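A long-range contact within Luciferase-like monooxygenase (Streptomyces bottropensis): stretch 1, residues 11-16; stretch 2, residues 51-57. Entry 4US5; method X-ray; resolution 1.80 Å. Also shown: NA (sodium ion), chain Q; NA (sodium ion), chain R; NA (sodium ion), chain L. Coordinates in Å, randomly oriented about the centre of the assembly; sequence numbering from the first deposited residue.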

# COMPACT_ATOMS: atom_id res chain seq x y z
N GLU B 11 7.88 14.46 0.94
CA GLU B 11 7.29 14.56 -0.35
C GLU B 11 5.76 14.50 -0.25
O GLU B 11 5.20 13.47 0.09
N GLN B 12 5.11 15.61 -0.57
CA GLN B 12 3.65 15.63 -0.65
C GLN B 12 3.13 15.42 -2.08
O GLN B 12 1.94 15.27 -2.29
N ALA B 13 4.06 15.33 -3.03
CA ALA B 13 3.72 15.05 -4.44
C ALA B 13 2.76 16.08 -5.03
O ALA B 13 1.64 15.76 -5.44
N PRO B 14 3.21 17.33 -5.11
CA PRO B 14 2.33 18.34 -5.66
C PRO B 14 2.02 18.07 -7.13
O PRO B 14 2.82 17.49 -7.85
N VAL B 15 0.83 18.48 -7.54
CA VAL B 15 0.43 18.39 -8.95
C VAL B 15 0.57 19.79 -9.53
O VAL B 15 0.06 20.78 -8.96
N VAL B 16 1.28 19.88 -10.64
CA VAL B 16 1.73 21.18 -11.14
C VAL B 16 1.04 21.48 -12.51
O VAL B 16 0.67 20.59 -13.25
N GLU B 51 -7.48 16.77 -2.66
CA GLU B 51 -6.84 18.02 -3.07
C GLU B 51 -6.31 17.80 -4.48
O GLU B 51 -5.53 16.87 -4.72
N ILE B 52 -6.76 18.63 -5.44
CA ILE B 52 -6.29 18.46 -6.81
C ILE B 52 -4.80 18.72 -6.90
O ILE B 52 -4.15 18.29 -7.85
N PHE B 53 -4.25 19.44 -5.93
CA PHE B 53 -2.86 19.87 -6.05
C PHE B 53 -1.89 18.96 -5.28
O PHE B 53 -0.71 19.25 -5.30
N ASN B 54 -2.38 17.89 -4.66
CA ASN B 54 -1.49 16.88 -4.05
C ASN B 54 -1.93 15.50 -4.51
O ASN B 54 -3.12 15.15 -4.41
N ALA B 55 -0.98 14.67 -4.94
CA ALA B 55 -1.28 13.42 -5.67
C ALA B 55 -1.41 12.12 -4.83
O ALA B 55 -1.78 11.10 -5.37
N VAL B 56 -1.05 12.16 -3.55
CA VAL B 56 -0.93 10.94 -2.77
C VAL B 56 -1.81 10.93 -1.52
O VAL B 56 -1.43 11.48 -0.47
N PRO B 57 -2.96 10.27 -1.62
CA PRO B 57 -3.79 10.03 -0.45
C PRO B 57 -3.37 8.77 0.31
O PRO B 57 -3.87 8.56 1.45

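Two irregular stretches of one chain meet at a single beta bridge between P14 and N54, with small apolar side chains packed beside it and ordered waters linking polar groups around it. The backbone sets the spacing: A55 N donates to A13 O (2.9 Å) and V15 N to F53 O (2.8 Å), while P14 CA adds a CA-H...O contact to F53 O at 3.2 Å. A13 and V15 both point their CA-to-CB bonds toward stretch 2, and A55, whose own bond runs sideways, offers its methyl to each: A13 CB lies 4.1 Å from A55 CB, and V15 CG2 lies 3.9 Å from A55 CB. V56, a t rotamer pointing toward stretch 1, extends this apolar patch, its CG2 3.7 Å from A13 CB. V15, also t, brings its CB within 3.4 Å of I52 O.

At the bridge itself, the CA-to-CB bonds of P14 and N54 point away, yet the m rotamer of N54 (chi1 -75°) brings the end of its side chain back, OD1 reaching 3.3 Å from Q12 CG. The same amide is held from its own stretch by N54 ND2 donating to E51 OE1 (2.8 Å), across a type I turn from E51 to N54. Q12 is p at chi1 and m at chi2; water 2 joins its amide to N54, accepting from Q12 NE2 (3.2 Å) and donating to N54 OD1 (2.8 Å). Water 1 likewise spans the stretches, donating to Q12 O (2.7 Å) and accepting from V56 N (3.1 Å). F53, chi1 49° (p), leads its ring away from stretch 1. One sodium ion binds E51 O (3.0 Å) and N54 O (2.8 Å), another Q12 OE1 (2.6 Å), and a third E11 OE2 (2.8 Å), each with further ligands elsewhere in the structure.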

# COMPACT_ATOMS: atom_id res chain seq x y z
CB GLU B 11 7.82 13.41 -1.24
CG GLU B 11 7.02 13.15 -2.54
CD GLU B 11 7.13 14.27 -3.55
OE1 GLU B 11 6.83 15.44 -3.23
OE2 GLU B 11 7.54 13.99 -4.70
CB GLN B 12 3.13 16.92 -0.02
CG GLN B 12 3.18 18.15 -0.89
CD GLN B 12 4.56 18.76 -1.07
OE1 GLN B 12 5.59 18.08 -1.06
NE2 GLN B 12 4.57 20.03 -1.38
CB ALA B 13 3.19 13.65 -4.60
CB PRO B 14 3.11 19.64 -5.45
CG PRO B 14 4.48 19.25 -5.09
CD PRO B 14 4.53 17.84 -4.74
CB VAL B 15 -1.01 17.91 -9.08
CG1 VAL B 15 -1.35 17.69 -10.56
CG2 VAL B 15 -1.20 16.60 -8.29
CB VAL B 16 3.24 21.25 -11.29
CG1 VAL B 16 3.91 20.79 -9.98
CG2 VAL B 16 3.74 20.41 -12.45
CB GLU B 51 -5.71 18.39 -2.12
CG GLU B 51 -6.19 18.87 -0.76
CD GLU B 51 -5.08 19.12 0.23
OE1 GLU B 51 -3.92 18.69 0.02
OE2 GLU B 51 -5.40 19.70 1.32
CB ILE B 52 -7.07 19.34 -7.85
CG1 ILE B 52 -7.00 20.84 -7.52
CG2 ILE B 52 -8.51 18.88 -7.95
CD1 ILE B 52 -7.42 21.72 -8.70
CB PHE B 53 -2.67 21.33 -5.57
CG PHE B 53 -3.29 21.59 -4.22
CD1 PHE B 53 -2.57 21.36 -3.06
CD2 PHE B 53 -4.58 22.08 -4.12
CE1 PHE B 53 -3.14 21.60 -1.80
CE2 PHE B 53 -5.15 22.34 -2.90
CZ PHE B 53 -4.43 22.08 -1.73
CB ASN B 54 -1.53 16.99 -2.55
CG ASN B 54 -0.76 18.19 -2.02
OD1 ASN B 54 0.35 18.49 -2.46
ND2 ASN B 54 -1.33 18.83 -1.00
CB ALA B 55 -0.25 13.20 -6.74
CB VAL B 56 0.52 10.67 -2.30
CG1 VAL B 56 0.59 9.35 -1.53
CG2 VAL B 56 1.44 10.60 -3.49
CB PRO B 57 -5.18 9.85 -1.06
CG PRO B 57 -4.94 9.24 -2.39
CD PRO B 57 -3.59 9.79 -2.85
NA NA Q . -5.23 14.71 -2.68
NA NA R . 8.17 18.12 -1.07
NA NA L . 6.18 14.72 -7.04
O HOH W 1 -0.18 14.05 -1.25
O HOH W 2 1.61 20.93 -2.28
O HOH W 3 5.48 17.27 -8.27